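Local structure of acyl-CoA dehydrogenase FadE3 (Mycobacterium smegmatis, 4IV6) at residues B[78-83]-B[257-262]; B[86-91]-B[158-163]; B[108-113]-B[188-193]. The protein is a flavoprotein of the acyl-CoA dehydrogenase family that binds dihydroflavine-adenine dinucleotide in an assembly of four copies of the chain. All blocks are in the same frame, centred on the assembly; numbering follows the deposited sequence.

Overall arrangement
Helices of the N-terminal part supply one side of all three contacts. Interaction 1 ties helix 68-81 to helix 234-270 of the C-terminal part, whereas interactions 2 and 3 tie helices 83-102 and 105-116 to the ends of strands in the middle part. The first is a largely buried salt-bridge network. Interaction 2, also buried, has one amide-to-carbonyl bond next to the residue that binds the flavin. Interaction 3 lies nearer the surface and grades from apolar packing to a tyrosine-glutamate hydrogen bond, a water and a long ion pair. Interactions 1 and 2 touch through Ala-79 and Ala-86; 2 and 3 through a probable hydrogen bond, Ala-161 O to Lys-191 NZ; the centres of 1 and 3 are about 33 Å apart.

Interaction 1 (B[78-83]-B[257-262]); sequences LARGWM and ARAAFE
Arg-80 reaches from the last turn of helix 68-81 to Glu-262 and holds its carboxylate in a side-on, two-nitrogen salt bridge. CG stands anti to the backbone N (chi1 179°) and the chain runs extended as far as NE, so the guanidinium group is carried across to the neighbouring helix. Arg-80 NH1 meets Glu-262 OE1 at 2.9 Å on the syn lone pair. Arg-80 NE gives a nearly straight bond (169°) to Glu-262 OE2 at 3.2 Å, with a weak additional one to OE1. The carboxylate approaches the guanidinium edge close to its plane, yet the two groups are turned 45° against each other, and the fork is therefore twisted rather than flat.

Arg-258, one helical turn before Glu-262, bends at chi3 and has Arg-80 CD against one face of its guanidinium, off toward the rim, with Arg-80 CD 3.6 Å from Arg-258 NH2. The two guanidinium groups gather round the one carboxylate in a salt-bridge network, in which Arg-258 NH2 has a long ion pair to Glu-262 OE2 at 3.9 Å. Both arginines have further acidic partners, Arg-80 NH2 in Glu-23 and Arg-258 NH1 in Glu-76 and Glu-77. Arginine suits these two buried places because its several N-H groups can serve more than one carboxylate while its methylenes pack.

Where the backbones come nearest a small residue fits: Ala-259 CB lies 3.3 Å from Arg-80 O, and its other neighbour in this contact is Arg-80 CG. The arrangement joins the helical N-terminal and C-terminal parts of the acyl-CoA dehydrogenase fold. Helix 9-26 packs on Arg-80, helix 282-310 on Arg-258, and helix 352-364 touches Ala-259 through Tyr-355.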
# COMPACT_ATOMS: atom_id res chain seq x y z
N LEU B 78 -21.90 17.87 -7.11
CA LEU B 78 -22.97 17.38 -6.25
C LEU B 78 -22.42 16.51 -5.15
O LEU B 78 -22.74 16.71 -3.96
CB LEU B 78 -23.99 16.61 -7.07
CG LEU B 78 -24.94 17.42 -7.93
CD1 LEU B 78 -25.78 16.48 -8.74
CD2 LEU B 78 -25.82 18.30 -7.07
N ALA B 79 -21.57 15.55 -5.54
CA ALA B 79 -21.00 14.58 -4.58
C ALA B 79 -20.07 15.20 -3.57
O ALA B 79 -20.02 14.75 -2.42
CB ALA B 79 -20.32 13.42 -5.29
N ARG B 80 -19.33 16.22 -4.00
CA ARG B 80 -18.54 17.01 -3.10
C ARG B 80 -19.38 17.55 -1.93
O ARG B 80 -18.96 17.48 -0.77
CB ARG B 80 -17.89 18.14 -3.88
CG ARG B 80 -17.02 19.10 -3.09
CD ARG B 80 -16.58 20.23 -4.04
NE ARG B 80 -16.06 21.33 -3.26
CZ ARG B 80 -16.76 22.35 -2.79
NH1 ARG B 80 -16.12 23.24 -2.07
NH2 ARG B 80 -18.02 22.56 -3.11
N GLY B 81 -20.57 18.07 -2.22
CA GLY B 81 -21.46 18.51 -1.15
C GLY B 81 -22.07 17.36 -0.35
O GLY B 81 -22.10 17.38 0.88
N TRP B 82 -22.57 16.36 -1.04
CA TRP B 82 -23.22 15.22 -0.41
C TRP B 82 -23.36 14.11 -1.44
O TRP B 82 -24.09 14.28 -2.42
CB TRP B 82 -24.58 15.60 0.16
CG TRP B 82 -25.26 14.60 1.03
CD1 TRP B 82 -24.74 13.44 1.55
CD2 TRP B 82 -26.60 14.70 1.54
NE1 TRP B 82 -25.68 12.83 2.35
CE2 TRP B 82 -26.83 13.57 2.35
CE3 TRP B 82 -27.62 15.64 1.39
CZ2 TRP B 82 -28.04 13.35 3.00
CZ3 TRP B 82 -28.82 15.41 2.04
CH2 TRP B 82 -29.01 14.28 2.83
N MET B 83 -22.64 13.00 -1.22
CA MET B 83 -22.59 11.90 -2.17
C MET B 83 -24.01 11.49 -2.57
O MET B 83 -24.28 11.20 -3.74
CB MET B 83 -21.85 10.70 -1.55
CG MET B 83 -21.63 9.54 -2.52
SD MET B 83 -20.86 8.09 -1.74
CE MET B 83 -22.23 7.44 -0.80
N ALA B 257 -13.73 12.71 -2.60
CA ALA B 257 -12.30 13.00 -2.42
C ALA B 257 -11.99 14.49 -2.36
O ALA B 257 -11.18 14.90 -1.50
CB ALA B 257 -11.49 12.33 -3.51
N ARG B 258 -12.61 15.30 -3.22
CA ARG B 258 -12.35 16.75 -3.23
C ARG B 258 -12.77 17.31 -1.89
O ARG B 258 -12.05 18.12 -1.32
CB ARG B 258 -13.10 17.49 -4.35
CG ARG B 258 -12.41 17.44 -5.72
CD ARG B 258 -13.27 18.11 -6.79
NE ARG B 258 -13.44 19.51 -6.46
CZ ARG B 258 -14.34 20.32 -7.00
NH1 ARG B 258 -15.15 19.90 -7.93
NH2 ARG B 258 -14.44 21.57 -6.57
N ALA B 259 -13.90 16.84 -1.37
CA ALA B 259 -14.42 17.36 -0.10
C ALA B 259 -13.50 16.98 1.07
O ALA B 259 -13.18 17.81 1.90
CB ALA B 259 -15.84 16.85 0.16
N ALA B 260 -13.09 15.72 1.14
CA ALA B 260 -12.21 15.29 2.21
C ALA B 260 -10.85 16.01 2.14
O ALA B 260 -10.35 16.50 3.15
CB ALA B 260 -12.02 13.78 2.13
N PHE B 261 -10.28 16.08 0.95
CA PHE B 261 -9.02 16.79 0.75
C PHE B 261 -9.10 18.28 1.09
O PHE B 261 -8.23 18.80 1.80
CB PHE B 261 -8.50 16.62 -0.68
CG PHE B 261 -7.20 17.35 -0.92
CD1 PHE B 261 -6.05 16.91 -0.27
CD2 PHE B 261 -7.15 18.46 -1.71
CE1 PHE B 261 -4.83 17.57 -0.45
CE2 PHE B 261 -5.94 19.13 -1.91
CZ PHE B 261 -4.78 18.68 -1.27
N GLU B 262 -10.12 18.98 0.61
CA GLU B 262 -10.29 20.39 0.98
C GLU B 262 -10.33 20.60 2.50
O GLU B 262 -9.66 21.51 3.02
CB GLU B 262 -11.57 20.99 0.37
CG GLU B 262 -11.46 21.22 -1.11
CD GLU B 262 -12.77 21.62 -1.77
OE1 GLU B 262 -13.69 22.10 -1.11
OE2 GLU B 262 -12.90 21.43 -2.97

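Interaction 2 (B[86-91]-B[158-163]); sequences AGAMGG and ISNARR. With FDA (dihydroflavine-adenine dinucleotide), chain D.
Asn-160 reaches Gly-87 and Ala-88 from a backbone with positive phi, its CG turned beside its own N and anti to its carbonyl carbon (chi1 -48°); Ser-159 OG likewise lies beside its own N (chi1 -63°), which puts N and OG on the flavin together. Asn-160 ND2 donates to Gly-87 O over 3.3 Å, with an angle of 155° at the hydrogen. The donor comes from above the carbonyl plane of Gly-87 instead of along a lone pair, and the acceptor is in turn tilted slightly from the amide plane. The other branch of the amide, Asn-160 OD1, rests against Ala-88 CA, 3.5 Å away, with Ala-88 CB directed away from the turn.

Ile-158 to Ala-161 form a type II beta turn with Asn-160 at its third position, where asparagine tolerates the left-handed backbone better than most side chains. The turn closes the end of strand 148-159 in the middle beta domain of the acyl-CoA dehydrogenase fold and sets it against helix 83-102 of the N-terminal helical domain. Arg-121 also meets this junction: it packs on Asn-160 and donates to Ala-88 O.

One residue earlier, Ser-159 grips the dihydroflavine-adenine dinucleotide twice. Ser-159 N donates to FDA O4 at 2.9 Å, and FDA N5 donates to Ser-159 OG, also at 2.9 Å. Serine is apt here, its short hydroxyl receiving the flavin bond while also pairing with Ser-211 OG. Beside it Ile-158 CD1 comes within 3.4 Å of FDA O2, placing an apolar branch against the pyrimidine end of the flavin.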
# COMPACT_ATOMS: atom_id res chain seq x y z
N ALA B 86 -25.68 13.09 -5.66
CA ALA B 86 -25.25 12.52 -6.94
C ALA B 86 -25.92 11.17 -7.15
O ALA B 86 -26.37 10.84 -8.24
CB ALA B 86 -23.74 12.39 -6.97
N GLY B 87 -26.03 10.40 -6.08
CA GLY B 87 -26.68 9.07 -6.16
C GLY B 87 -28.13 9.18 -6.57
O GLY B 87 -28.67 8.33 -7.27
N ALA B 88 -28.77 10.27 -6.16
CA ALA B 88 -30.17 10.52 -6.49
C ALA B 88 -30.44 10.56 -7.98
O ALA B 88 -31.56 10.23 -8.41
CB ALA B 88 -30.64 11.83 -5.87
N MET B 89 -29.44 10.96 -8.76
CA MET B 89 -29.62 11.14 -10.22
C MET B 89 -28.84 10.16 -11.12
O MET B 89 -29.01 10.17 -12.33
CB MET B 89 -29.38 12.61 -10.63
CG MET B 89 -28.06 13.21 -10.17
SD MET B 89 -26.65 12.77 -11.21
CE MET B 89 -27.13 13.46 -12.74
N GLY B 90 -28.01 9.31 -10.54
CA GLY B 90 -27.15 8.40 -11.31
C GLY B 90 -27.88 7.36 -12.15
O GLY B 90 -27.79 7.37 -13.39
N GLY B 91 -28.60 6.46 -11.48
CA GLY B 91 -29.46 5.52 -12.19
C GLY B 91 -30.45 6.16 -13.16
O GLY B 91 -30.71 5.61 -14.23
N ILE B 158 -32.00 -1.53 -4.33
CA ILE B 158 -32.36 -0.68 -5.46
C ILE B 158 -32.52 0.76 -4.99
O ILE B 158 -33.44 1.10 -4.26
CB ILE B 158 -33.61 -1.20 -6.20
CG1 ILE B 158 -33.39 -2.66 -6.65
CG2 ILE B 158 -33.94 -0.28 -7.38
CD1 ILE B 158 -32.04 -2.92 -7.33
N SER B 159 -31.58 1.61 -5.42
CA SER B 159 -31.56 3.00 -4.99
C SER B 159 -32.71 3.80 -5.61
O SER B 159 -33.10 3.59 -6.76
CB SER B 159 -30.23 3.65 -5.35
OG SER B 159 -29.17 3.00 -4.64
N ASN B 160 -33.23 4.73 -4.82
CA ASN B 160 -34.31 5.60 -5.23
C ASN B 160 -35.57 4.85 -5.71
O ASN B 160 -36.37 5.40 -6.46
CB ASN B 160 -33.85 6.55 -6.32
CG ASN B 160 -32.54 7.23 -6.00
OD1 ASN B 160 -32.49 8.16 -5.21
ND2 ASN B 160 -31.50 6.81 -6.67
N ALA B 161 -35.76 3.61 -5.25
CA ALA B 161 -36.89 2.80 -5.69
C ALA B 161 -38.26 3.35 -5.33
O ALA B 161 -39.23 3.08 -6.05
CB ALA B 161 -36.75 1.38 -5.18
N ARG B 162 -38.36 4.07 -4.23
CA ARG B 162 -39.64 4.61 -3.75
C ARG B 162 -40.00 5.89 -4.53
O ARG B 162 -41.13 6.06 -4.99
CB ARG B 162 -39.56 4.90 -2.25
CG ARG B 162 -40.89 5.08 -1.53
CD ARG B 162 -40.78 5.16 -0.00
NE ARG B 162 -40.02 4.04 0.62
CZ ARG B 162 -40.47 2.80 0.77
NH1 ARG B 162 -41.68 2.42 0.35
NH2 ARG B 162 -39.70 1.90 1.36
N ARG B 163 -39.02 6.75 -4.71
CA ARG B 163 -39.23 8.04 -5.38
C ARG B 163 -39.27 7.89 -6.91
O ARG B 163 -39.72 8.79 -7.59
CB ARG B 163 -38.10 9.03 -5.03
CG ARG B 163 -37.87 9.41 -3.55
CD ARG B 163 -39.13 9.44 -2.75
NE ARG B 163 -39.10 10.02 -1.40
CZ ARG B 163 -38.52 9.54 -0.29
NH1 ARG B 163 -37.66 8.50 -0.26
NH2 ARG B 163 -38.78 10.20 0.85
PA FDA D . -21.49 -10.60 -4.30
O1A FDA D . -21.64 -10.74 -5.79
O2A FDA D . -22.22 -11.53 -3.37
O5B FDA D . -19.93 -10.64 -3.97
C5B FDA D . -19.41 -10.74 -2.62
C4B FDA D . -17.87 -10.67 -2.67
O4B FDA D . -17.33 -11.65 -3.57
C3B FDA D . -17.38 -9.34 -3.20
O3B FDA D . -16.08 -9.06 -2.64
C2B FDA D . -17.30 -9.60 -4.69
O2B FDA D . -16.43 -8.73 -5.40
C1B FDA D . -16.72 -11.00 -4.68
N9A FDA D . -16.98 -11.75 -5.93
C8A FDA D . -18.18 -12.24 -6.33
N7A FDA D . -18.05 -12.91 -7.49
C5A FDA D . -16.74 -12.85 -7.84
C6A FDA D . -15.92 -13.33 -8.93
N6A FDA D . -16.49 -14.03 -9.91
N1A FDA D . -14.60 -13.06 -8.96
C2A FDA D . -14.02 -12.37 -7.96
N3A FDA D . -14.71 -11.89 -6.91
C4A FDA D . -16.04 -12.11 -6.80
N1 FDA D . -27.90 -2.49 -7.49
C2 FDA D . -28.84 -2.17 -8.39
O2 FDA D . -29.19 -3.02 -9.22
N3 FDA D . -29.41 -0.95 -8.42
C4 FDA D . -29.11 0.03 -7.56
O4 FDA D . -29.70 1.15 -7.62
C4X FDA D . -28.07 -0.24 -6.56
N5 FDA D . -27.70 0.66 -5.62
C5X FDA D . -27.08 0.23 -4.49
C6 FDA D . -27.05 1.01 -3.33
C7 FDA D . -26.38 0.59 -2.18
C7M FDA D . -26.39 1.42 -0.93
C8 FDA D . -25.70 -0.64 -2.19
C8M FDA D . -24.94 -1.19 -1.00
C9 FDA D . -25.73 -1.42 -3.33
C9A FDA D . -26.43 -1.01 -4.48
N10 FDA D . -26.47 -1.85 -5.61
C10 FDA D . -27.49 -1.60 -6.56
C1' FDA D . -26.10 -3.26 -5.41
C2' FDA D . -24.65 -3.41 -5.82
O2' FDA D . -24.49 -3.23 -7.23
C3' FDA D . -24.18 -4.80 -5.39
O3' FDA D . -23.95 -4.76 -3.98
C4' FDA D . -22.90 -5.24 -6.07
O4' FDA D . -23.31 -5.70 -7.37
C5' FDA D . -22.24 -6.42 -5.35
O5' FDA D . -23.21 -7.42 -5.13
P FDA D . -23.25 -8.41 -3.90
O1P FDA D . -24.34 -9.39 -4.28
O2P FDA D . -23.39 -7.63 -2.63
O3P FDA D . -21.78 -9.07 -3.94

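Interaction 3 (B[108-113]-B[188-193]); sequences KQKYLP and LVEKVP
Tyr-111 spans the gap between helix 105-116 and strand 184-190, meeting Leu-188 with ring carbon CE2 and Glu-190 with its hydroxyl. In the acyl-CoA dehydrogenase fold this is a seam between the N-terminal helical domain and the middle beta domain. The short helix and strand axes stay 12.1 Å apart at an angle of 65°. Tyr-111 bridges them with CG beside the backbone N and anti to the carbonyl carbon (chi1 -68°), which points the ring at the strand.

The tight part lies inward. Tyr-111 CE2 is 4.2 Å from Leu-188 CD1, and Leu-99 and Leu-166 each touch both side chains, so the ring is packed among leucines on its way to the strand. Leucine fits there by filling space without asking for a polar partner. Over one face of the ring lies CG of the preceding Lys-110, 3.7 Å above its centre.

Toward solvent the contact becomes polar and looser. Tyr-111 OH donates to Glu-190 OE2 at 2.7 Å; OE2 lies near the ring plane, while the hydroxyl meets it on the anti side of the carboxylate, somewhat out of the carboxylate plane, and ring and carboxylate stand 75° apart. Lys-110, fully extended, comes from the opposite direction to Glu-190 and brings NZ to 3.6 Å from the same OE2, a long salt bridge. A charged pair suits this more open side, where Lys-110 is exposed and Glu-190 partly so. Tyrosine joins the two environments. Its hydroxyl also accepts from a water, whose oxygen lies a notably short 2.5 Å from Tyr-111 OH and 2.7 Å from Leu-188 O, to which it also donates.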
# COMPACT_ATOMS: atom_id res chain seq x y z
N LYS B 108 -39.52 6.58 -25.84
CA LYS B 108 -38.78 7.81 -25.69
C LYS B 108 -39.74 8.99 -25.46
O LYS B 108 -39.55 9.76 -24.52
CB LYS B 108 -37.87 8.05 -26.91
CG LYS B 108 -36.70 7.09 -26.96
CD LYS B 108 -35.69 7.46 -28.02
CE LYS B 108 -36.23 7.21 -29.40
NZ LYS B 108 -35.14 7.28 -30.39
N GLN B 109 -40.79 9.07 -26.28
CA GLN B 109 -41.78 10.11 -26.15
C GLN B 109 -42.61 9.99 -24.88
O GLN B 109 -42.99 10.99 -24.29
CB GLN B 109 -42.70 10.12 -27.38
CG GLN B 109 -43.58 11.36 -27.51
CD GLN B 109 -42.80 12.66 -27.36
OE1 GLN B 109 -41.70 12.82 -27.90
NE2 GLN B 109 -43.36 13.60 -26.58
N LYS B 110 -42.90 8.77 -24.47
CA LYS B 110 -43.71 8.56 -23.27
C LYS B 110 -43.00 9.01 -21.99
O LYS B 110 -43.64 9.56 -21.09
CB LYS B 110 -44.04 7.08 -23.15
CG LYS B 110 -44.80 6.77 -21.88
CD LYS B 110 -45.39 5.40 -21.93
CE LYS B 110 -46.52 5.36 -20.94
NZ LYS B 110 -47.09 3.99 -20.90
N TYR B 111 -41.69 8.77 -21.91
CA TYR B 111 -40.94 8.90 -20.66
C TYR B 111 -39.93 10.06 -20.57
O TYR B 111 -39.83 10.71 -19.52
CB TYR B 111 -40.21 7.59 -20.39
CG TYR B 111 -41.13 6.44 -20.06
CD1 TYR B 111 -42.14 6.56 -19.08
CD2 TYR B 111 -40.99 5.22 -20.70
CE1 TYR B 111 -42.99 5.50 -18.78
CE2 TYR B 111 -41.84 4.17 -20.40
CZ TYR B 111 -42.83 4.30 -19.45
OH TYR B 111 -43.66 3.22 -19.17
N LEU B 112 -39.16 10.31 -21.64
CA LEU B 112 -38.06 11.28 -21.59
C LEU B 112 -38.43 12.73 -21.29
O LEU B 112 -37.67 13.39 -20.56
CB LEU B 112 -37.18 11.21 -22.86
CG LEU B 112 -36.37 9.93 -23.04
CD1 LEU B 112 -35.54 9.99 -24.32
CD2 LEU B 112 -35.46 9.67 -21.86
N PRO B 113 -39.57 13.22 -21.80
CA PRO B 113 -39.91 14.60 -21.43
C PRO B 113 -40.15 14.83 -19.93
O PRO B 113 -39.65 15.80 -19.37
CB PRO B 113 -41.17 14.90 -22.28
CG PRO B 113 -41.02 14.01 -23.48
CD PRO B 113 -40.47 12.72 -22.86
N LEU B 188 -39.15 -1.83 -18.89
CA LEU B 188 -39.42 -0.55 -18.25
C LEU B 188 -40.72 -0.72 -17.48
O LEU B 188 -41.77 -0.71 -18.05
CB LEU B 188 -39.55 0.56 -19.30
CG LEU B 188 -38.38 0.64 -20.28
CD1 LEU B 188 -38.65 1.64 -21.37
CD2 LEU B 188 -37.14 1.01 -19.52
N VAL B 189 -40.62 -0.87 -16.17
CA VAL B 189 -41.74 -1.22 -15.31
C VAL B 189 -42.21 -0.03 -14.49
O VAL B 189 -41.43 0.57 -13.74
CB VAL B 189 -41.26 -2.32 -14.33
CG1 VAL B 189 -42.38 -2.76 -13.39
CG2 VAL B 189 -40.75 -3.50 -15.15
N GLU B 190 -43.48 0.29 -14.62
CA GLU B 190 -44.12 1.26 -13.76
C GLU B 190 -44.62 0.61 -12.45
O GLU B 190 -44.59 -0.62 -12.29
CB GLU B 190 -45.30 1.94 -14.50
CG GLU B 190 -44.87 2.56 -15.81
CD GLU B 190 -46.00 3.29 -16.53
OE1 GLU B 190 -47.15 3.27 -16.07
OE2 GLU B 190 -45.72 3.90 -17.54
N LYS B 191 -45.07 1.43 -11.52
CA LYS B 191 -45.57 0.96 -10.23
C LYS B 191 -46.97 0.30 -10.35
O LYS B 191 -47.98 0.87 -9.97
CB LYS B 191 -45.58 2.12 -9.23
CG LYS B 191 -44.20 2.69 -8.87
CD LYS B 191 -43.39 1.72 -8.04
CE LYS B 191 -41.92 2.12 -7.91
NZ LYS B 191 -41.74 3.32 -7.07
N VAL B 192 -46.99 -0.92 -10.87
CA VAL B 192 -48.20 -1.67 -11.13
C VAL B 192 -48.58 -2.57 -9.93
O VAL B 192 -47.75 -2.82 -9.05
CB VAL B 192 -48.04 -2.54 -12.38
CG1 VAL B 192 -47.71 -1.65 -13.57
CG2 VAL B 192 -46.95 -3.59 -12.19
N PRO B 193 -49.84 -3.03 -9.89
CA PRO B 193 -50.23 -3.96 -8.85
C PRO B 193 -49.31 -5.19 -8.86
O PRO B 193 -48.97 -5.69 -9.91
CB PRO B 193 -51.69 -4.32 -9.23
CG PRO B 193 -52.19 -3.07 -9.90
CD PRO B 193 -50.99 -2.61 -10.71
O HOH W 1 -43.06 0.87 -19.88